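Local coordinates for protein transcriptional regulator, IclR family (Alicyclobacillus acidocaldarius subsp. acidocaldarius, PDB 5TJJ) that probably binds DNA and regulates transcription as a member of the IclR family, with a winged helix-turn-helix domain joined to a GAF-like C-terminal domain, at residues R27-E33 with S64-L69; L94-A99 with G120-P125; C149-Y153 with A208-F212. All coordinates share one frame; numbering follows the deposited sequence.

Interaction 1 (R27-E33 with S64-L69); sequences RQSTLTE and SRRYSL
S29 and Y67 form a hydrogen-bonded antiparallel pair, and their two backbone bonds join the short strand 29-30 to strand 66-69. S29 N gives to Y67 O at 3.0 Å, and Y67 N returns a bond of 2.8 Å to S29 O. Beyond this pair a water continues the link, giving to R27 O and accepting from L69 N.

The charged part centres on R66. Its chain runs extended from CG to NE, and R66 NH1 gives a hydrogen bond of 2.7 Å to Q28 O, which lies in the guanidinium plane. The same NH1 comes within 3.2 Å of E33 OE1 in a salt bridge whose flat groups are turned 62° apart. E33 OE1 also accepts from T30 N at 3.0 Å; with the weak return bond from E33 N to T30 OG1 this makes a capping box at the start of helix 31-38. With an alanine in place of R66, E33 would probably lose its cationic mate and Q28 O the donor that reaches it from the side chain.

Van der Waals contacts fill in around these bonds. The methyl CG2 of T30 sits over one guanidinium face, the Q28 amide lies against S68 CB, and L31 CB makes an apolar contact with Y67 CE2 at 4.2 Å. A leucine and a tyrosine suit this inner side, because both also pack on L46 of helix 42-54, while S29 faces L21 of helix 9-21 and strand 58-61 pairs with the far side of strand 66-69.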
ATOM      1  N   ARG A  27       3.341 -12.788  11.560  1.00 47.38           N
ATOM      2  CA  ARG A  27       3.952 -12.604  10.236  1.00 47.35           C
ATOM      3  C   ARG A  27       4.473 -13.861   9.568  1.00 47.67           C
ATOM      4  O   ARG A  27       4.499 -13.942   8.337  1.00 45.98           O
ATOM      5  CB  ARG A  27       5.079 -11.584  10.282  1.00 49.53           C
ATOM      6  CG  ARG A  27       6.296 -12.030  11.066  1.00 52.27           C
ATOM      7  CD  ARG A  27       7.283 -10.898  11.254  1.00 54.61           C
ATOM      8  NE  ARG A  27       8.118 -11.183  12.408  1.00 58.41           N
ATOM      9  CZ  ARG A  27       9.442 -11.107  12.473  1.00 61.31           C
ATOM     10  NH1 ARG A  27      10.169 -10.692  11.432  1.00 62.71           N
ATOM     11  NH2 ARG A  27      10.037 -11.433  13.620  1.00 63.71           N
ATOM     12  N   GLN A  28       4.945 -14.799  10.386  1.00 49.49           N
ATOM     13  CA  GLN A  28       5.286 -16.162   9.954  1.00 50.96           C
ATOM     14  C   GLN A  28       4.443 -17.138  10.792  1.00 50.02           C
ATOM     15  O   GLN A  28       4.796 -17.437  11.951  1.00 50.16           O
ATOM     16  CB  GLN A  28       6.786 -16.447  10.129  1.00 53.77           C
ATOM     17  CG  GLN A  28       7.707 -15.566   9.295  1.00 55.48           C
ATOM     18  CD  GLN A  28       7.746 -15.897   7.804  1.00 55.92           C
ATOM     19  OE1 GLN A  28       7.326 -16.976   7.352  1.00 56.71           O
ATOM     20  NE2 GLN A  28       8.274 -14.954   7.022  1.00 56.35           N
ATOM     21  N   SER A  29       3.339 -17.622  10.205  1.00 47.71           N
ATOM     22  CA  SER A  29       2.334 -18.403  10.951  1.00 48.16           C
ATOM     23  C   SER A  29       2.073 -19.787  10.357  1.00 49.41           C
ATOM     24  O   SER A  29       1.910 -19.913   9.138  1.00 48.41           O
ATOM     25  CB  SER A  29       1.034 -17.610  11.010  1.00 45.39           C
ATOM     26  OG  SER A  29       1.183 -16.480  11.842  1.00 45.33           O
ATOM     27  N   THR A  30       2.036 -20.820  11.209  1.00 51.93           N
ATOM     28  CA  THR A  30       1.686 -22.169  10.741  1.00 54.31           C
ATOM     29  C   THR A  30       0.191 -22.231  10.434  1.00 52.99           C
ATOM     30  O   THR A  30      -0.583 -21.345  10.835  1.00 51.91           O
ATOM     31  CB  THR A  30       2.014 -23.301  11.745  1.00 57.88           C
ATOM     32  OG1 THR A  30       1.148 -23.212  12.891  1.00 58.25           O
ATOM     33  CG2 THR A  30       3.467 -23.253  12.164  1.00 59.58           C
ATOM     34  N   LEU A  31      -0.196 -23.292   9.725  1.00 53.02           N
ATOM     35  CA  LEU A  31      -1.571 -23.498   9.328  1.00 50.29           C
ATOM     36  C   LEU A  31      -2.440 -23.559  10.587  1.00 51.74           C
ATOM     37  O   LEU A  31      -3.486 -22.914  10.633  1.00 50.66           O
ATOM     38  CB  LEU A  31      -1.707 -24.752   8.456  1.00 51.24           C
ATOM     39  CG  LEU A  31      -3.103 -25.250   8.078  1.00 50.40           C
ATOM     40  CD1 LEU A  31      -3.824 -24.175   7.296  1.00 47.18           C
ATOM     41  CD2 LEU A  31      -3.042 -26.550   7.292  1.00 53.07           C
ATOM     42  N   THR A  32      -1.985 -24.285  11.614  1.00 54.99           N
ATOM     43  CA  THR A  32      -2.739 -24.429  12.864  1.00 56.31           C
ATOM     44  C   THR A  32      -2.989 -23.072  13.520  1.00 54.91           C
ATOM     45  O   THR A  32      -4.129 -22.723  13.823  1.00 54.57           O
ATOM     46  CB  THR A  32      -2.016 -25.360  13.863  1.00 59.85           C
ATOM     47  OG1 THR A  32      -1.911 -26.659  13.288  1.00 62.42           O
ATOM     48  CG2 THR A  32      -2.763 -25.471  15.205  1.00 61.29           C
ATOM     49  N   GLU A  33      -1.925 -22.310  13.727  1.00 54.93           N
ATOM     50  CA  GLU A  33      -2.033 -20.997  14.351  1.00 54.55           C
ATOM     51  C   GLU A  33      -3.044 -20.102  13.594  1.00 52.13           C
ATOM     52  O   GLU A  33      -3.906 -19.460  14.207  1.00 50.23           O
ATOM     53  CB  GLU A  33      -0.656 -20.340  14.405  1.00 56.28           C
ATOM     54  CG  GLU A  33       0.361 -21.062  15.307  1.00 60.78           C
ATOM     55  CD  GLU A  33       1.778 -20.508  15.189  1.00 62.32           C
ATOM     56  OE1 GLU A  33       2.148 -19.985  14.102  1.00 61.18           O
ATOM     57  OE2 GLU A  33       2.526 -20.598  16.196  1.00 66.24           O
ATOM     58  N   SER A  64      10.121 -24.359   8.063  1.00 72.19           N
ATOM     59  CA  SER A  64       9.391 -24.034   9.297  1.00 71.46           C
ATOM     60  C   SER A  64       7.894 -24.279   9.186  1.00 71.02           C
ATOM     61  O   SER A  64       7.200 -24.270  10.201  1.00 71.73           O
ATOM     62  CB  SER A  64       9.578 -22.555   9.608  1.00 68.89           C
ATOM     63  OG  SER A  64       9.033 -21.783   8.548  1.00 65.18           O
ATOM     64  N   ARG A  65       7.403 -24.433   7.951  1.00 70.08           N
ATOM     65  CA  ARG A  65       5.986 -24.703   7.637  1.00 69.49           C
ATOM     66  C   ARG A  65       5.088 -23.504   7.922  1.00 62.99           C
ATOM     67  O   ARG A  65       3.912 -23.663   8.270  1.00 63.09           O
ATOM     68  CB  ARG A  65       5.464 -25.953   8.370  1.00 76.27           C
ATOM     69  CG  ARG A  65       6.410 -27.169   8.402  1.00 82.38           C
ATOM     70  CD  ARG A  65       6.287 -28.117   7.204  1.00 85.84           C
ATOM     71  NE  ARG A  65       4.914 -28.587   6.978  1.00 89.38           N
ATOM     72  CZ  ARG A  65       4.242 -29.443   7.759  1.00 93.02           C
ATOM     73  NH1 ARG A  65       4.792 -29.944   8.861  1.00 95.55           N
ATOM     74  NH2 ARG A  65       2.997 -29.790   7.439  1.00 94.47           N
ATOM     75  N   ARG A  66       5.648 -22.310   7.734  1.00 58.14           N
ATOM     76  CA  ARG A  66       4.979 -21.048   8.059  1.00 53.82           C
ATOM     77  C   ARG A  66       4.676 -20.248   6.809  1.00 50.27           C
ATOM     78  O   ARG A  66       5.463 -20.236   5.856  1.00 47.04           O
ATOM     79  CB  ARG A  66       5.827 -20.207   8.994  1.00 53.96           C
ATOM     80  CG  ARG A  66       5.842 -20.749  10.402  1.00 57.45           C
ATOM     81  CD  ARG A  66       6.982 -20.211  11.251  1.00 58.79           C
ATOM     82  NE  ARG A  66       6.996 -20.891  12.549  1.00 62.44           N
ATOM     83  CZ  ARG A  66       6.199 -20.608  13.581  1.00 63.55           C
ATOM     84  NH1 ARG A  66       5.308 -19.620  13.513  1.00 63.08           N
ATOM     85  NH2 ARG A  66       6.297 -21.315  14.694  1.00 66.74           N
ATOM     86  N   TYR A  67       3.517 -19.581   6.846  1.00 48.75           N
ATOM     87  CA  TYR A  67       3.022 -18.745   5.771  1.00 46.16           C
ATOM     88  C   TYR A  67       3.239 -17.278   6.129  1.00 44.91           C
ATOM     89  O   TYR A  67       3.258 -16.895   7.310  1.00 45.67           O
ATOM     90  CB  TYR A  67       1.515 -18.988   5.538  1.00 46.32           C
ATOM     91  CG  TYR A  67       1.150 -20.398   5.091  1.00 48.64           C
ATOM     92  CD1 TYR A  67       1.075 -20.729   3.735  1.00 48.57           C
ATOM     93  CD2 TYR A  67       0.877 -21.402   6.020  1.00 51.01           C
ATOM     94  CE1 TYR A  67       0.728 -22.021   3.323  1.00 50.71           C
ATOM     95  CE2 TYR A  67       0.550 -22.692   5.614  1.00 53.49           C
ATOM     96  CZ  TYR A  67       0.469 -23.000   4.264  1.00 53.14           C
ATOM     97  OH  TYR A  67       0.149 -24.291   3.865  1.00 56.03           O
ATOM     98  N   SER A  68       3.363 -16.452   5.097  1.00 42.62           N
ATOM     99  CA  SER A  68       3.601 -15.038   5.271  1.00 41.47           C
ATOM    100  C   SER A  68       3.077 -14.294   4.081  1.00 39.75           C
ATOM    101  O   SER A  68       2.790 -14.907   3.038  1.00 39.82           O
ATOM    102  CB  SER A  68       5.095 -14.773   5.404  1.00 42.00           C
ATOM    103  OG  SER A  68       5.784 -15.392   4.333  1.00 42.78           O
ATOM    104  N   LEU A  69       2.944 -12.977   4.250  1.00 37.75           N
ATOM    105  CA  LEU A  69       2.559 -12.111   3.133  1.00 36.39           C
ATOM    106  C   LEU A  69       3.486 -12.290   1.939  1.00 37.08           C
ATOM    107  O   LEU A  69       4.692 -12.171   2.072  1.00 37.86           O
ATOM    108  CB  LEU A  69       2.548 -10.648   3.548  1.00 35.31           C
ATOM    109  CG  LEU A  69       1.450 -10.246   4.541  1.00 35.57           C
ATOM    110  CD1 LEU A  69       1.447  -8.745   4.763  1.00 35.67           C
ATOM    111  CD2 LEU A  69       0.070 -10.698   4.077  1.00 35.47           C
TER
HETATM  112  O   HOH W   1       3.714 -11.941   6.995  1.00 33.93           O

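Interaction 2 (L94-A99 with G120-P125); sequences LHQVAA and GSAEPP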
ATOM      1  N   LEU A  94     -14.693  11.608   4.084  1.00 49.67           N
ATOM      2  CA  LEU A  94     -15.224  12.835   4.674  1.00 53.19           C
ATOM      3  C   LEU A  94     -16.452  13.361   3.963  1.00 53.68           C
ATOM      4  O   LEU A  94     -17.323  13.930   4.607  1.00 55.46           O
ATOM      5  CB  LEU A  94     -14.195  13.963   4.695  1.00 55.02           C
ATOM      6  CG  LEU A  94     -13.045  13.911   5.694  1.00 56.69           C
ATOM      7  CD1 LEU A  94     -12.294  15.233   5.628  1.00 59.69           C
ATOM      8  CD2 LEU A  94     -13.531  13.627   7.106  1.00 58.87           C
ATOM      9  N   HIS A  95     -16.493  13.231   2.641  1.00 39.50           N
ATOM     10  CA  HIS A  95     -17.688  13.600   1.879  1.00 41.20           C
ATOM     11  C   HIS A  95     -18.877  12.732   2.233  1.00 40.94           C
ATOM     12  O   HIS A  95     -19.996  13.237   2.268  1.00 40.05           O
ATOM     13  CB  HIS A  95     -17.453  13.579   0.377  1.00 43.94           C
ATOM     14  CG  HIS A  95     -16.642  14.731  -0.119  1.00 45.43           C
ATOM     15  ND1 HIS A  95     -15.260  14.746  -0.083  1.00 48.02           N
ATOM     16  CD2 HIS A  95     -17.012  15.907  -0.674  1.00 47.69           C
ATOM     17  CE1 HIS A  95     -14.812  15.878  -0.597  1.00 47.83           C
ATOM     18  NE2 HIS A  95     -15.854  16.601  -0.965  1.00 49.01           N
ATOM     19  N   GLN A  96     -18.646  11.457   2.531  1.00 43.00           N
ATOM     20  CA  GLN A  96     -19.736  10.576   3.014  1.00 45.02           C
ATOM     21  C   GLN A  96     -20.299  11.059   4.357  1.00 43.44           C
ATOM     22  O   GLN A  96     -21.508  11.032   4.591  1.00 45.50           O
ATOM     23  CB  GLN A  96     -19.261   9.144   3.221  1.00 49.16           C
ATOM     24  CG  GLN A  96     -18.594   8.451   2.038  1.00 53.73           C
ATOM     25  CD  GLN A  96     -19.573   7.934   1.018  1.00 57.49           C
ATOM     26  OE1 GLN A  96     -20.627   8.534   0.779  1.00 58.08           O
ATOM     27  NE2 GLN A  96     -19.226   6.813   0.395  1.00 62.22           N
ATOM     28  N   VAL A  97     -19.397  11.466   5.239  1.00 40.63           N
ATOM     29  CA  VAL A  97     -19.721  11.939   6.576  1.00 40.60           C
ATOM     30  C   VAL A  97     -20.528  13.226   6.497  1.00 39.62           C
ATOM     31  O   VAL A  97     -21.533  13.364   7.188  1.00 40.69           O
ATOM     32  CB  VAL A  97     -18.439  12.189   7.414  1.00 39.47           C
ATOM     33  CG1 VAL A  97     -18.764  12.902   8.711  1.00 40.02           C
ATOM     34  CG2 VAL A  97     -17.739  10.877   7.722  1.00 42.07           C
ATOM     35  N   ALA A  98     -20.053  14.156   5.669  1.00 37.50           N
ATOM     36  CA  ALA A  98     -20.763  15.386   5.378  1.00 38.22           C
ATOM     37  C   ALA A  98     -22.179  15.138   4.814  1.00 40.63           C
ATOM     38  O   ALA A  98     -23.134  15.804   5.232  1.00 42.08           O
ATOM     39  CB  ALA A  98     -19.953  16.239   4.427  1.00 36.95           C
ATOM     40  N   ALA A  99     -22.305  14.157   3.919  1.00 40.32           N
ATOM     41  CA  ALA A  99     -23.588  13.795   3.331  1.00 42.87           C
ATOM     42  C   ALA A  99     -24.540  13.200   4.351  1.00 45.48           C
ATOM     43  O   ALA A  99     -25.692  13.542   4.352  1.00 46.89           O
ATOM     44  CB  ALA A  99     -23.401  12.835   2.157  1.00 42.71           C
ATOM     45  N   GLY A 120      -7.766  19.142   4.730  1.00 37.10           N
ATOM     46  CA  GLY A 120      -8.834  18.918   3.759  1.00 37.59           C
ATOM     47  C   GLY A 120     -10.177  19.137   4.422  1.00 35.29           C
ATOM     48  O   GLY A 120     -10.264  19.055   5.631  1.00 34.75           O
ATOM     49  N   SER A 121     -11.194  19.467   3.631  1.00 35.66           N
ATOM     50  CA  SER A 121     -12.563  19.584   4.107  1.00 35.19           C
ATOM     51  C   SER A 121     -13.536  19.125   3.048  1.00 34.68           C
ATOM     52  O   SER A 121     -13.189  18.983   1.900  1.00 33.65           O
ATOM     53  CB  SER A 121     -12.907  21.031   4.488  1.00 36.65           C
ATOM     54  OG  SER A 121     -12.963  21.826   3.320  1.00 40.02           O
ATOM     55  N   ALA A 122     -14.764  18.896   3.483  1.00 35.53           N
ATOM     56  CA  ALA A 122     -15.862  18.476   2.646  1.00 37.33           C
ATOM     57  C   ALA A 122     -17.136  19.100   3.199  1.00 39.50           C
ATOM     58  O   ALA A 122     -17.569  18.811   4.315  1.00 40.02           O
ATOM     59  CB  ALA A 122     -15.959  16.985   2.638  1.00 37.13           C
ATOM     60  N   GLU A 123     -17.698  20.015   2.426  1.00 43.65           N
ATOM     61  CA  GLU A 123     -18.925  20.682   2.774  1.00 46.32           C
ATOM     62  C   GLU A 123     -20.030  19.683   2.442  1.00 46.08           C
ATOM     63  O   GLU A 123     -19.840  18.845   1.562  1.00 46.92           O
ATOM     64  CB  GLU A 123     -19.065  21.976   1.964  1.00 51.31           C
ATOM     65  CG  GLU A 123     -17.967  23.026   2.240  1.00 54.41           C
ATOM     66  CD  GLU A 123     -17.865  24.173   1.200  1.00 61.97           C
ATOM     67  OE1 GLU A 123     -18.448  24.122   0.072  1.00 64.47           O
ATOM     68  OE2 GLU A 123     -17.172  25.172   1.515  1.00 67.15           O
ATOM     69  N   PRO A 124     -21.159  19.723   3.173  1.00 45.43           N
ATOM     70  CA  PRO A 124     -22.294  18.863   2.809  1.00 45.54           C
ATOM     71  C   PRO A 124     -22.937  19.254   1.450  1.00 44.76           C
ATOM     72  O   PRO A 124     -22.853  20.410   1.028  1.00 42.56           O
ATOM     73  CB  PRO A 124     -23.282  19.042   3.985  1.00 45.96           C
ATOM     74  CG  PRO A 124     -22.970  20.372   4.544  1.00 47.56           C
ATOM     75  CD  PRO A 124     -21.489  20.606   4.310  1.00 47.20           C
ATOM     76  N   PRO A 125     -23.551  18.279   0.766  1.00 46.02           N
ATOM     77  CA  PRO A 125     -24.063  18.519  -0.592  1.00 47.51           C
ATOM     78  C   PRO A 125     -25.286  19.452  -0.636  1.00 47.53           C
ATOM     79  O   PRO A 125     -25.970  19.653   0.368  1.00 46.59           O
ATOM     80  CB  PRO A 125     -24.430  17.109  -1.094  1.00 48.70           C
ATOM     81  CG  PRO A 125     -24.726  16.324   0.149  1.00 48.77           C
ATOM     82  CD  PRO A 125     -23.768  16.886   1.197  1.00 47.20           C
TER
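H95 lays its imidazole across the methyl of A122, a CH-pi contact in which A122 CB stands 3.4 Å from the ring centroid and only 1° off the normal. The five ring atoms are therefore almost equally far from the methyl. CG of H95 lies anti to its own carbonyl carbon (chi1 -74°), which swings the ring toward the strand, and ND1 is held by the carbonyl of L91 one turn earlier in the helix, a bond that helps fix the ring's rotation.

The remaining contacts are van der Waals, mostly between apolar groups. L94 CB touches A122 CB at 4.1 Å from the buried side of the helix, and A98 CB approaches the same methyl at 4.4 Å, so three residues of the helix converge on one alanine. Small side chains suit both A98 and A122, since a larger one at A98 would run into the strand: A98 CB already lies 3.5 Å from A122 O. Past the end of the strand the prolines take over. P124 CB rests 3.5 Å from A98 O, and P125 CD lies 3.8 Å from A99 CA. No hydrogen bond crosses between the segments.

Helix and strand run in roughly the same direction, 35° apart, with their axes 7.9 Å from each other at the closest. L94 also reaches A105 and L107 on the neighbouring strand 104-110. A helix laid on one face of an antiparallel sheet in this way is consistent with the GAF-like fold assigned to IclR C-terminal domains.

Interaction 3 (C149-Y153 with A208-F212); sequences CFLAY and AVPVF
Y153 receives the edge of the F212 ring over one face, with F212 CE1 lying 3.8 Å above its plane. This is a T-shaped (edge-to-face) pair: the centroids are 5.2 Å apart and the planes stand at 88°, which brings ring hydrogens of F212 against the pi cloud of the tyrosine. The side chain of Y153 starts toward the strand, and with CG anti to the carbonyl carbon (chi1 -63°) the ring also meets P210, whose CG comes within 3.6 Å of Y153 CE2. The compact, rigid proline suits this place, as it offers an apolar surface to the ring.

Four residues earlier, on the helix, C149 points its sulfur at the strand. SG lies 3.4 Å from A208 O and packs on A208 CB at 3.7 Å, with P210 CD at 3.9 Å. A small, polarisable side chain fits here, where helix and strand are near each other.

F212 goes on to meet the ring of Y256, while V209 and V211 turn to the other face of the strand and pack on helix 233-253. The strand 204-212 is thus covered on both faces by helical elements, an alpha-beta-alpha layering that is consistent with the GAF-like fold of the IclR C-terminal domain.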
ATOM      1  N   CYS A 149      -8.582  15.130  20.915  1.00 40.66           N
ATOM      2  CA  CYS A 149      -8.405  13.816  20.319  1.00 41.40           C
ATOM      3  C   CYS A 149      -6.960  13.451  20.075  1.00 41.71           C
ATOM      4  O   CYS A 149      -6.652  12.279  20.115  1.00 44.19           O
ATOM      5  CB  CYS A 149      -9.169  13.652  19.020  1.00 41.93           C
ATOM      6  SG  CYS A 149     -10.933  13.498  19.254  1.00 41.35           S
ATOM      7  N   PHE A 150      -6.090  14.427  19.800  1.00 41.10           N
ATOM      8  CA  PHE A 150      -4.642  14.161  19.681  1.00 40.68           C
ATOM      9  C   PHE A 150      -4.064  13.948  21.082  1.00 41.69           C
ATOM     10  O   PHE A 150      -3.468  12.900  21.357  1.00 45.26           O
ATOM     11  CB  PHE A 150      -3.894  15.299  18.979  1.00 39.86           C
ATOM     12  CG  PHE A 150      -4.211  15.466  17.506  1.00 38.94           C
ATOM     13  CD1 PHE A 150      -3.682  14.616  16.565  1.00 39.18           C
ATOM     14  CD2 PHE A 150      -4.981  16.538  17.059  1.00 39.96           C
ATOM     15  CE1 PHE A 150      -3.937  14.788  15.202  1.00 39.69           C
ATOM     16  CE2 PHE A 150      -5.239  16.724  15.695  1.00 40.47           C
ATOM     17  CZ  PHE A 150      -4.722  15.843  14.767  1.00 39.95           C
ATOM     18  N   LEU A 151      -4.293  14.911  21.970  1.00 41.47           N
ATOM     19  CA  LEU A 151      -3.681  14.909  23.300  1.00 42.00           C
ATOM     20  C   LEU A 151      -4.051  13.744  24.203  1.00 41.29           C
ATOM     21  O   LEU A 151      -3.199  13.197  24.878  1.00 40.50           O
ATOM     22  CB  LEU A 151      -4.012  16.178  24.055  1.00 43.80           C
ATOM     23  CG  LEU A 151      -3.043  17.342  23.968  1.00 45.67           C
ATOM     24  CD1 LEU A 151      -3.518  18.415  24.938  1.00 47.01           C
ATOM     25  CD2 LEU A 151      -1.637  16.912  24.339  1.00 47.73           C
ATOM     26  N   ALA A 152      -5.316  13.358  24.208  1.00 40.38           N
ATOM     27  CA  ALA A 152      -5.778  12.318  25.094  1.00 40.22           C
ATOM     28  C   ALA A 152      -5.003  11.003  24.927  1.00 40.78           C
ATOM     29  O   ALA A 152      -4.947  10.162  25.866  1.00 42.75           O
ATOM     30  CB  ALA A 152      -7.265  12.089  24.877  1.00 40.30           C
ATOM     31  N   TYR A 153      -4.429  10.811  23.742  1.00 40.46           N
ATOM     32  CA  TYR A 153      -3.686   9.589  23.434  1.00 41.61           C
ATOM     33  C   TYR A 153      -2.162   9.717  23.497  1.00 43.69           C
ATOM     34  O   TYR A 153      -1.470   8.764  23.192  1.00 48.34           O
ATOM     35  CB  TYR A 153      -4.156   9.029  22.097  1.00 40.92           C
ATOM     36  CG  TYR A 153      -5.607   8.633  22.124  1.00 39.69           C
ATOM     37  CD1 TYR A 153      -6.006   7.425  22.675  1.00 39.83           C
ATOM     38  CD2 TYR A 153      -6.601   9.495  21.632  1.00 39.09           C
ATOM     39  CE1 TYR A 153      -7.350   7.073  22.722  1.00 40.16           C
ATOM     40  CE2 TYR A 153      -7.958   9.162  21.700  1.00 38.19           C
ATOM     41  CZ  TYR A 153      -8.317   7.945  22.234  1.00 39.23           C
ATOM     42  OH  TYR A 153      -9.628   7.568  22.273  1.00 41.04           O
ATOM     43  N   ALA A 208     -15.318  15.208  17.153  1.00 33.92           N
ATOM     44  CA  ALA A 208     -14.067  14.728  16.636  1.00 32.82           C
ATOM     45  C   ALA A 208     -13.755  13.317  17.093  1.00 33.77           C
ATOM     46  O   ALA A 208     -14.114  12.898  18.174  1.00 34.43           O
ATOM     47  CB  ALA A 208     -12.971  15.652  17.081  1.00 33.24           C
ATOM     48  N   VAL A 209     -13.030  12.601  16.262  1.00 34.76           N
ATOM     49  CA  VAL A 209     -12.669  11.234  16.533  1.00 35.53           C
ATOM     50  C   VAL A 209     -11.258  11.028  16.035  1.00 33.48           C
ATOM     51  O   VAL A 209     -10.910  11.537  14.972  1.00 33.18           O
ATOM     52  CB  VAL A 209     -13.634  10.273  15.809  1.00 37.28           C
ATOM     53  CG1 VAL A 209     -13.186   8.809  15.946  1.00 38.95           C
ATOM     54  CG2 VAL A 209     -15.001  10.428  16.407  1.00 37.70           C
ATOM     55  N   PRO A 210     -10.448  10.288  16.794  1.00 32.63           N
ATOM     56  CA  PRO A 210      -9.059  10.046  16.406  1.00 33.17           C
ATOM     57  C   PRO A 210      -8.910   8.981  15.320  1.00 34.88           C
ATOM     58  O   PRO A 210      -9.749   8.080  15.242  1.00 34.87           O
ATOM     59  CB  PRO A 210      -8.423   9.557  17.699  1.00 34.00           C
ATOM     60  CG  PRO A 210      -9.539   8.922  18.453  1.00 33.83           C
ATOM     61  CD  PRO A 210     -10.739   9.769  18.142  1.00 33.14           C
ATOM     62  N   VAL A 211      -7.862   9.105  14.488  1.00 35.40           N
ATOM     63  CA  VAL A 211      -7.449   8.022  13.563  1.00 35.45           C
ATOM     64  C   VAL A 211      -6.119   7.485  14.067  1.00 36.67           C
ATOM     65  O   VAL A 211      -5.181   8.259  14.243  1.00 37.50           O
ATOM     66  CB  VAL A 211      -7.292   8.535  12.105  1.00 34.71           C
ATOM     67  CG1 VAL A 211      -6.750   7.479  11.156  1.00 34.71           C
ATOM     68  CG2 VAL A 211      -8.614   9.042  11.602  1.00 34.14           C
ATOM     69  N   PHE A 212      -6.036   6.173  14.292  1.00 36.90           N
ATOM     70  CA  PHE A 212      -4.797   5.561  14.768  1.00 39.17           C
ATOM     71  C   PHE A 212      -4.001   4.982  13.611  1.00 40.82           C
ATOM     72  O   PHE A 212      -4.572   4.576  12.612  1.00 41.68           O
ATOM     73  CB  PHE A 212      -5.097   4.461  15.775  1.00 39.75           C
ATOM     74  CG  PHE A 212      -5.968   4.911  16.908  1.00 40.26           C
ATOM     75  CD1 PHE A 212      -5.412   5.559  18.019  1.00 41.25           C
ATOM     76  CD2 PHE A 212      -7.347   4.674  16.884  1.00 38.88           C
ATOM     77  CE1 PHE A 212      -6.219   5.982  19.064  1.00 41.26           C
ATOM     78  CE2 PHE A 212      -8.154   5.091  17.943  1.00 39.05           C
ATOM     79  CZ  PHE A 212      -7.588   5.758  19.023  1.00 39.90           C
TER

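Interactions 2 and 3 reach the same six-stranded sheet of the C-terminal domain, through strands 115-122 and 204-212, with centres about 20 Å apart. Interaction 1 lies in the helix-turn-helix domain, its centre about 42 Å from that of interaction 2 and 34 Å from that of interaction 3. Chemistry follows place. The partly buried strand pair of interaction 1 combines backbone bonds with a salt bridge, whereas neither helix-sheet contact has a hydrogen bond between its segments. Interaction 3 is the buried one, built on sulfur, proline and two aromatic rings; interaction 2 is only partly buried, with small alanines inside and H95, A99 and P125 toward the surface.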